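Local coordinates for protein Beta/alpha-amylase (Paenibacillus polymyxa, PDB 3VOC) that hydrolyses alpha-1,4-glucosidic linkages in starch-like polysaccharides, its family 14 beta-amylase domain removing successive maltose units from the non-reducing chain ends, at residues E188-A193 against L246-S251; D200-L205 against G242-S247; W285-P290 against S339-T344. All blocks are in the same frame, centred on the assembly; numbering follows the deposited sequence.

Interaction 1: residues E188-A193 against L246-S251; sequences ETAKNA and LSWYQS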
loop_
_atom_site.group_PDB
_atom_site.type_symbol
_atom_site.label_atom_id
_atom_site.label_comp_id
_atom_site.label_asym_id
_atom_site.label_seq_id
_atom_site.Cartn_x
_atom_site.Cartn_y
_atom_site.Cartn_z
ATOM N N GLU A 188 15.432 -16.254 7.749
ATOM C CA GLU A 188 15.893 -16.586 9.090
ATOM C C GLU A 188 15.540 -15.473 10.067
ATOM O O GLU A 188 15.156 -15.753 11.205
ATOM C CB GLU A 188 17.387 -16.887 9.113
ATOM C CG GLU A 188 17.755 -18.171 8.352
ATOM C CD GLU A 188 16.943 -19.376 8.817
ATOM O OE1 GLU A 188 16.840 -19.613 10.040
ATOM O OE2 GLU A 188 16.399 -20.090 7.954
ATOM N N THR A 189 15.640 -14.229 9.590
ATOM C CA THR A 189 15.362 -13.033 10.393
ATOM C C THR A 189 13.908 -13.028 10.849
ATOM O O THR A 189 13.629 -12.778 12.017
ATOM C CB THR A 189 15.701 -11.744 9.615
ATOM O OG1 THR A 189 17.117 -11.698 9.396
ATOM C CG2 THR A 189 15.266 -10.481 10.377
ATOM N N ALA A 190 13.001 -13.332 9.931
ATOM C CA ALA A 190 11.571 -13.412 10.259
ATOM C C ALA A 190 11.291 -14.568 11.212
ATOM O O ALA A 190 10.571 -14.400 12.202
ATOM C CB ALA A 190 10.728 -13.534 8.992
ATOM N N LYS A 191 11.877 -15.734 10.928
ATOM C CA LYS A 191 11.665 -16.898 11.789
ATOM C C LYS A 191 12.177 -16.624 13.199
ATOM O O LYS A 191 11.500 -16.944 14.178
ATOM C CB LYS A 191 12.299 -18.158 11.203
ATOM C CG LYS A 191 11.577 -18.663 9.939
ATOM C CD LYS A 191 12.076 -20.019 9.472
ATOM C CE LYS A 191 13.522 -19.984 9.074
ATOM N NZ LYS A 191 13.996 -21.289 8.462
ATOM N N ASN A 192 13.347 -16.003 13.296
ATOM C CA ASN A 192 13.900 -15.645 14.599
ATOM C C ASN A 192 13.114 -14.547 15.318
ATOM O O ASN A 192 12.968 -14.572 16.546
ATOM C CB ASN A 192 15.381 -15.307 14.463
ATOM C CG ASN A 192 16.248 -16.567 14.410
ATOM O OD1 ASN A 192 15.918 -17.588 15.035
ATOM N ND2 ASN A 192 17.351 -16.505 13.681
ATOM N N ALA A 193 12.577 -13.603 14.555
ATOM C CA ALA A 193 11.749 -12.558 15.139
ATOM C C ALA A 193 10.475 -13.153 15.735
ATOM O O ALA A 193 10.039 -12.735 16.800
ATOM C CB ALA A 193 11.416 -11.485 14.109
ATOM N N LEU A 246 -0.524 -15.420 13.298
ATOM C CA LEU A 246 -1.185 -14.398 12.488
ATOM C C LEU A 246 -1.172 -13.047 13.162
ATOM O O LEU A 246 -1.010 -12.035 12.490
ATOM C CB LEU A 246 -2.633 -14.793 12.172
ATOM C CG LEU A 246 -2.837 -15.835 11.081
ATOM C CD1 LEU A 246 -4.320 -16.115 10.917
ATOM C CD2 LEU A 246 -2.225 -15.371 9.755
ATOM N N SER A 247 -1.365 -13.024 14.486
ATOM C CA SER A 247 -1.284 -11.763 15.235
ATOM C C SER A 247 0.112 -11.151 15.138
ATOM O O SER A 247 0.257 -9.936 14.913
ATOM C CB SER A 247 -1.683 -11.966 16.701
ATOM O OG SER A 247 -1.646 -10.734 17.394
ATOM N N TRP A 248 1.139 -11.989 15.306
ATOM C CA TRP A 248 2.519 -11.515 15.190
ATOM C C TRP A 248 2.820 -11.021 13.762
ATOM O O TRP A 248 3.441 -9.979 13.559
ATOM C CB TRP A 248 3.532 -12.611 15.582
ATOM C CG TRP A 248 4.929 -12.238 15.127
ATOM C CD1 TRP A 248 5.799 -11.381 15.758
ATOM C CD2 TRP A 248 5.586 -12.667 13.925
ATOM N NE1 TRP A 248 6.962 -11.266 15.026
ATOM C CE2 TRP A 248 6.859 -12.049 13.900
ATOM C CE3 TRP A 248 5.222 -13.523 12.865
ATOM C CZ2 TRP A 248 7.770 -12.247 12.858
ATOM C CZ3 TRP A 248 6.125 -13.719 11.829
ATOM C CH2 TRP A 248 7.398 -13.094 11.843
ATOM N N TYR A 249 2.377 -11.802 12.786
ATOM C CA TYR A 249 2.596 -11.518 11.370
ATOM C C TYR A 249 2.039 -10.123 11.049
ATOM O O TYR A 249 2.729 -9.290 10.440
ATOM C CB TYR A 249 1.891 -12.604 10.571
ATOM C CG TYR A 249 2.186 -12.678 9.088
ATOM C CD1 TYR A 249 3.497 -12.827 8.607
ATOM C CD2 TYR A 249 1.136 -12.653 8.162
ATOM C CE1 TYR A 249 3.738 -12.948 7.221
ATOM C CE2 TYR A 249 1.369 -12.759 6.793
ATOM C CZ TYR A 249 2.667 -12.904 6.328
ATOM O OH TYR A 249 2.876 -12.987 4.958
ATOM N N GLN A 250 0.816 -9.862 11.507
ATOM C CA GLN A 250 0.207 -8.534 11.372
ATOM C C GLN A 250 0.949 -7.466 12.179
ATOM O O GLN A 250 1.156 -6.350 11.671
ATOM C CB GLN A 250 -1.285 -8.541 11.731
ATOM C CG GLN A 250 -1.923 -7.136 11.607
ATOM C CD GLN A 250 -3.434 -7.140 11.696
ATOM O OE1 GLN A 250 -4.104 -7.957 11.062
ATOM N NE2 GLN A 250 -3.986 -6.206 12.479
ATOM N N SER A 251 1.365 -7.801 13.411
ATOM C CA SER A 251 2.072 -6.826 14.282
ATOM C C SER A 251 3.348 -6.225 13.660
ATOM O O SER A 251 3.685 -5.054 13.921
ATOM C CB SER A 251 2.378 -7.409 15.678
ATOM O OG SER A 251 3.519 -8.268 15.641
#

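Interaction 2: residues D200-L205 against G242-S247; sequences DKYGSL and GKDFLS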
loop_
_atom_site.group_PDB
_atom_site.type_symbol
_atom_site.label_atom_id
_atom_site.label_comp_id
_atom_site.label_asym_id
_atom_site.label_seq_id
_atom_site.Cartn_x
_atom_site.Cartn_y
_atom_site.Cartn_z
ATOM N N ASP A 200 9.422 -13.723 24.360
ATOM C CA ASP A 200 9.050 -12.502 25.085
ATOM C C ASP A 200 7.626 -12.529 25.608
ATOM O O ASP A 200 7.364 -12.072 26.726
ATOM C CB ASP A 200 9.245 -11.258 24.208
ATOM C CG ASP A 200 10.701 -10.947 23.967
ATOM O OD1 ASP A 200 11.556 -11.559 24.645
ATOM O OD2 ASP A 200 10.996 -10.100 23.095
ATOM N N LYS A 201 6.700 -13.059 24.812
ATOM C CA LYS A 201 5.303 -13.089 25.244
ATOM C C LYS A 201 5.091 -14.091 26.395
ATOM O O LYS A 201 4.534 -13.741 27.434
ATOM C CB LYS A 201 4.365 -13.398 24.075
ATOM C CG LYS A 201 2.896 -13.482 24.475
ATOM C CD LYS A 201 1.958 -13.665 23.284
ATOM C CE LYS A 201 0.504 -13.672 23.734
ATOM N NZ LYS A 201 -0.425 -13.717 22.568
ATOM N N TYR A 202 5.532 -15.335 26.201
ATOM C CA TYR A 202 5.221 -16.384 27.172
ATOM C C TYR A 202 6.300 -16.600 28.218
ATOM O O TYR A 202 5.992 -17.052 29.325
ATOM C CB TYR A 202 4.865 -17.683 26.464
ATOM C CG TYR A 202 3.605 -17.526 25.667
ATOM C CD1 TYR A 202 2.376 -17.338 26.309
ATOM C CD2 TYR A 202 3.631 -17.538 24.265
ATOM C CE1 TYR A 202 1.213 -17.173 25.592
ATOM C CE2 TYR A 202 2.461 -17.378 23.532
ATOM C CZ TYR A 202 1.260 -17.194 24.204
ATOM O OH TYR A 202 0.097 -17.055 23.498
ATOM N N GLY A 203 7.548 -16.271 27.863
ATOM C CA GLY A 203 8.655 -16.247 28.815
ATOM C C GLY A 203 9.680 -17.358 28.688
ATOM O O GLY A 203 10.793 -17.205 29.148
ATOM N N SER A 204 9.314 -18.481 28.073
ATOM C CA SER A 204 10.248 -19.597 27.921
ATOM C C SER A 204 9.662 -20.584 26.941
ATOM O O SER A 204 8.488 -20.516 26.630
ATOM C CB SER A 204 10.489 -20.303 29.259
ATOM O OG SER A 204 9.283 -20.906 29.711
ATOM N N LEU A 205 10.483 -21.503 26.452
ATOM C CA LEU A 205 9.994 -22.518 25.547
ATOM C C LEU A 205 8.860 -23.324 26.193
ATOM O O LEU A 205 7.864 -23.658 25.551
ATOM C CB LEU A 205 11.144 -23.446 25.164
ATOM C CG LEU A 205 10.768 -24.639 24.276
ATOM C CD1 LEU A 205 10.321 -24.182 22.885
ATOM C CD2 LEU A 205 11.978 -25.513 24.209
ATOM N N GLY A 242 -1.819 -20.804 15.699
ATOM C CA GLY A 242 -2.177 -20.087 14.472
ATOM C C GLY A 242 -2.562 -18.641 14.726
ATOM O O GLY A 242 -2.192 -17.745 13.950
ATOM N N LYS A 243 -3.291 -18.409 15.818
ATOM C CA LYS A 243 -3.647 -17.054 16.219
ATOM C C LYS A 243 -2.422 -16.258 16.636
ATOM O O LYS A 243 -2.306 -15.099 16.282
ATOM C CB LYS A 243 -4.695 -17.041 17.344
ATOM C CG LYS A 243 -6.094 -17.476 16.896
ATOM C CD LYS A 243 -7.035 -17.671 18.098
ATOM C CE LYS A 243 -8.507 -17.527 17.685
ATOM N NZ LYS A 243 -8.864 -18.369 16.497
ATOM N N ASP A 244 -1.521 -16.876 17.398
ATOM C CA ASP A 244 -0.259 -16.228 17.738
ATOM C C ASP A 244 0.561 -15.886 16.492
ATOM O O ASP A 244 1.139 -14.802 16.410
ATOM C CB ASP A 244 0.578 -17.093 18.698
ATOM C CG ASP A 244 0.339 -16.745 20.155
ATOM O OD1 ASP A 244 0.141 -15.551 20.467
ATOM O OD2 ASP A 244 0.376 -17.655 21.007
ATOM N N PHE A 245 0.641 -16.816 15.538
ATOM C CA PHE A 245 1.399 -16.541 14.322
ATOM C C PHE A 245 0.786 -15.364 13.538
ATOM O O PHE A 245 1.498 -14.430 13.153
ATOM C CB PHE A 245 1.529 -17.763 13.394
ATOM C CG PHE A 245 2.061 -17.397 12.034
ATOM C CD1 PHE A 245 3.391 -16.998 11.888
ATOM C CD2 PHE A 245 1.228 -17.384 10.920
ATOM C CE1 PHE A 245 3.892 -16.608 10.658
ATOM C CE2 PHE A 245 1.724 -17.001 9.677
ATOM C CZ PHE A 245 3.075 -16.612 9.552
ATOM N N LEU A 246 -0.524 -15.420 13.298
ATOM C CA LEU A 246 -1.185 -14.398 12.488
ATOM C C LEU A 246 -1.172 -13.047 13.162
ATOM O O LEU A 246 -1.010 -12.035 12.490
ATOM C CB LEU A 246 -2.633 -14.793 12.172
ATOM C CG LEU A 246 -2.837 -15.835 11.081
ATOM C CD1 LEU A 246 -4.320 -16.115 10.917
ATOM C CD2 LEU A 246 -2.225 -15.371 9.755
ATOM N N SER A 247 -1.365 -13.024 14.486
ATOM C CA SER A 247 -1.284 -11.763 15.235
ATOM C C SER A 247 0.112 -11.151 15.138
ATOM O O SER A 247 0.257 -9.936 14.913
ATOM C CB SER A 247 -1.683 -11.966 16.701
ATOM O OG SER A 247 -1.646 -10.734 17.394
#

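Interaction 3: residues W285-P290 against S339-T344; sequences WQMNNP and STLVDT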
loop_
_atom_site.group_PDB
_atom_site.type_symbol
_atom_site.label_atom_id
_atom_site.label_comp_id
_atom_site.label_asym_id
_atom_site.label_seq_id
_atom_site.Cartn_x
_atom_site.Cartn_y
_atom_site.Cartn_z
ATOM N N TRP A 285 -9.963 -11.498 -3.143
ATOM C CA TRP A 285 -10.219 -12.859 -3.633
ATOM C C TRP A 285 -9.937 -13.914 -2.565
ATOM O O TRP A 285 -9.185 -13.657 -1.620
ATOM C CB TRP A 285 -9.456 -13.119 -4.934
ATOM C CG TRP A 285 -7.958 -13.001 -4.880
ATOM C CD1 TRP A 285 -7.062 -14.031 -4.832
ATOM C CD2 TRP A 285 -7.175 -11.793 -4.952
ATOM N NE1 TRP A 285 -5.775 -13.537 -4.837
ATOM C CE2 TRP A 285 -5.818 -12.172 -4.918
ATOM C CE3 TRP A 285 -7.493 -10.429 -5.034
ATOM C CZ2 TRP A 285 -4.770 -11.237 -4.951
ATOM C CZ3 TRP A 285 -6.443 -9.489 -5.066
ATOM C CH2 TRP A 285 -5.104 -9.907 -5.020
ATOM N N GLN A 286 -10.569 -15.083 -2.695
ATOM C CA GLN A 286 -10.575 -16.115 -1.631
ATOM C C GLN A 286 -11.188 -15.646 -0.305
ATOM O O GLN A 286 -10.936 -16.233 0.755
ATOM C CB GLN A 286 -9.174 -16.709 -1.408
ATOM C CG GLN A 286 -8.503 -17.208 -2.690
ATOM C CD GLN A 286 -9.351 -18.225 -3.455
ATOM O OE1 GLN A 286 -10.327 -18.764 -2.933
ATOM N NE2 GLN A 286 -8.990 -18.472 -4.707
ATOM N N MET A 287 -12.009 -14.598 -0.356
ATOM C CA MET A 287 -12.658 -14.125 0.851
ATOM C C MET A 287 -13.601 -15.186 1.422
ATOM O O MET A 287 -13.554 -15.467 2.619
ATOM C CB MET A 287 -13.416 -12.802 0.605
ATOM C CG MET A 287 -12.489 -11.575 0.499
ATOM S SD MET A 287 -13.423 -10.114 -0.014
ATOM C CE MET A 287 -14.426 -9.817 1.454
ATOM N N ASN A 288 -14.445 -15.775 0.575
ATOM C CA ASN A 288 -15.438 -16.741 1.053
ATOM C C ASN A 288 -15.188 -18.180 0.582
ATOM O O ASN A 288 -16.115 -18.976 0.522
ATOM C CB ASN A 288 -16.870 -16.295 0.684
ATOM C CG ASN A 288 -17.067 -16.181 -0.803
ATOM O OD1 ASN A 288 -16.209 -15.646 -1.501
ATOM N ND2 ASN A 288 -18.204 -16.675 -1.305
ATOM N N ASN A 289 -13.940 -18.506 0.268
ATOM C CA ASN A 289 -13.556 -19.875 -0.045
ATOM C C ASN A 289 -13.800 -20.746 1.193
ATOM O O ASN A 289 -13.278 -20.461 2.264
ATOM C CB ASN A 289 -12.076 -19.924 -0.466
ATOM C CG ASN A 289 -11.651 -21.291 -1.008
ATOM O OD1 ASN A 289 -11.042 -21.388 -2.070
ATOM N ND2 ASN A 289 -11.935 -22.332 -0.264
ATOM N N PRO A 290 -14.615 -21.808 1.055
ATOM C CA PRO A 290 -14.924 -22.625 2.244
ATOM C C PRO A 290 -13.683 -23.259 2.893
ATOM O O PRO A 290 -13.625 -23.379 4.124
ATOM C CB PRO A 290 -15.876 -23.700 1.704
ATOM C CG PRO A 290 -15.622 -23.751 0.222
ATOM C CD PRO A 290 -15.232 -22.342 -0.172
ATOM N N SER A 339 -16.713 -5.542 -3.060
ATOM C CA SER A 339 -17.644 -4.504 -2.625
ATOM C C SER A 339 -17.944 -4.634 -1.126
ATOM O O SER A 339 -17.971 -3.639 -0.398
ATOM C CB SER A 339 -18.933 -4.555 -3.462
ATOM O OG SER A 339 -19.809 -3.528 -3.064
ATOM N N THR A 340 -18.164 -5.869 -0.669
ATOM C CA THR A 340 -18.259 -6.178 0.767
ATOM C C THR A 340 -16.981 -5.791 1.518
ATOM O O THR A 340 -17.039 -5.274 2.624
ATOM C CB THR A 340 -18.564 -7.684 0.967
ATOM O OG1 THR A 340 -19.919 -7.952 0.561
ATOM C CG2 THR A 340 -18.358 -8.138 2.429
ATOM N N LEU A 341 -15.822 -6.056 0.924
ATOM C CA LEU A 341 -14.537 -5.700 1.553
ATOM C C LEU A 341 -14.423 -4.186 1.758
ATOM O O LEU A 341 -14.071 -3.723 2.860
ATOM C CB LEU A 341 -13.360 -6.240 0.728
ATOM C CG LEU A 341 -11.933 -5.927 1.183
ATOM C CD1 LEU A 341 -11.672 -6.473 2.587
ATOM C CD2 LEU A 341 -10.945 -6.517 0.161
ATOM N N VAL A 342 -14.751 -3.428 0.715
ATOM C CA VAL A 342 -14.789 -1.967 0.823
ATOM C C VAL A 342 -15.725 -1.532 1.956
ATOM O O VAL A 342 -15.359 -0.681 2.763
ATOM C CB VAL A 342 -15.230 -1.286 -0.503
ATOM C CG1 VAL A 342 -15.454 0.224 -0.272
ATOM C CG2 VAL A 342 -14.181 -1.528 -1.626
ATOM N N ASP A 343 -16.931 -2.113 2.004
ATOM C CA ASP A 343 -17.884 -1.786 3.083
ATOM C C ASP A 343 -17.291 -2.088 4.459
ATOM O O ASP A 343 -17.373 -1.259 5.356
ATOM C CB ASP A 343 -19.206 -2.537 2.933
ATOM C CG ASP A 343 -19.995 -2.115 1.706
ATOM O OD1 ASP A 343 -19.588 -1.156 1.015
ATOM O OD2 ASP A 343 -21.033 -2.766 1.427
ATOM N N THR A 344 -16.681 -3.264 4.597
ATOM C CA THR A 344 -16.064 -3.679 5.863
ATOM C C THR A 344 -15.007 -2.682 6.326
ATOM O O THR A 344 -15.108 -2.133 7.423
ATOM C CB THR A 344 -15.456 -5.094 5.753
ATOM O OG1 THR A 344 -16.509 -6.029 5.484
ATOM C CG2 THR A 344 -14.758 -5.488 7.078
#

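Interaction 1: residues E188-A193 against L246-S251
W248 meets A190 and A193 because its CG stands anti to the backbone N (chi1 166°), which carries the side chain out from its helix, while chi2 of 81° turns the indole so that its six-membered ring is sent toward the two alanines. That ring reaches furthest. Its CZ2 lies 3.9 Å from the methyl CB of A193, and its CH2 comes within 3.4 Å of A190 O. On the five-membered ring, W248 NE1 approaches A193 O to 3.8 Å, a distance that makes it a neighbour and no more. A190 and A193 sit about one turn apart, and their small side chains let the bulky ring settle against the backbone; the CA atoms of A193 and W248 are still 9.3 Å apart. This is helix-to-helix packing in a (beta/alpha)8 barrel enzyme: helices 188-202 and 240-268 both lie in the long connection between barrel strands 153-156 and 275-279. With an alanine here in place of W248 the indole is gone, which would probably open a gap between the two helices and leave the methyls of A190 and A193 without their aromatic neighbour. On W248's own helix, S251 OG donates to W248 O at 2.7 Å, tilted 17° from the carbonyl plane.

Interaction 2: residues D200-L205 against G242-S247
The carboxylate of D244 is gripped by K201 and Y202, one on each oxygen. K201 NZ donates to D244 OD1 at 2.8 Å, a hydrogen bond that is also a salt bridge, and the hydroxyl Y202 OH donates to D244 OD2 at 2.6 Å. Both oxygens use their syn lone pairs. The phenol meets OD2 at its edge, in the ring plane, yet the ring and carboxylate planes stand 74° apart. OD2 has a further partner in the indole N-H of W212, so three donors satisfy this buried acid, and the ammonium beside it probably helps keep it ionised. The acid lies on helix 240-268, whereas its two partners lie in the last turn of helix 188-202, so the contact ties two helices of the long connection between the fourth and fifth strands of the TIM barrel. With CG anti to the backbone N (chi1 178°) and the chain extended beyond it, K201 runs alongside Y202, its CG over the centre of the Y202 ring, 3.9 Å above the plane. I208 and A211 of helix 205-212 also touch this tyrosine. After Y202 the chain leaves the helix through G203, with positive phi, and S204 then N-caps helix 205-212, its OG bonded to K207 N.

Interaction 3: residues W285-P290 against S339-T344
M287 and L341 approach with their CA atoms 8.7 Å apart, one on an irregular loop and the other near the start of helix 338-352. The setting is the catalytic-end rim of a (beta/alpha)8 barrel, where the loop that follows strand 275-279 reaches the helix that follows strand 318-321. Q286, just before M287, has left-handed helical backbone angles (phi 60°, psi 21°), and the loop is anchored by backbone hydrogen bonds of M287 with H294 and Y335. From here the methionine side chain reaches across to the helix. Its chi3 of 69° bends the thioether so that both ends of the S-CH3 group lie against the helix: CE is 3.8 Å from L341 CB, and SD is 3.9 Å from the same carbon. CE also comes within 4.4 Å of T340 CG2, at the margin of the patch. The methionine chain comes in at a slant to the leucine. E297 touches both, and L341 also rests on F321, its side chain about 4 Å from that of H284, a probable substrate-binding residue. The polar end of T340 bonds to D328, with a bound Tris molecule, probably from the crystallisation liquor, close by. Within the helix, T340 O accepts twice, from T344 N at 2.8 Å and from T344 OG1, which sits above the carbonyl plane at 3.0 Å.

How the interactions relate
Interactions 1 and 2 are two clasps along one pair of helices, 188-202 and 240-268. Their centres lie about 10 Å apart, and their segments share L246 and S247. The first is buried and made by an indole packing on alanines and backbone; the second, polar and partly buried, sits further out, about 27 Å from the centre of the chain against about 19 Å. Both lie away from the active site and the calcium site. Interaction 3 comes later in the chain and is separate: its centre is about 25 Å from that of interaction 1 and about 28 Å from that of interaction 2, without touch. It alone borders the probable substrate-binding region, near H284, with T322 about 7 Å from L341 between side chains.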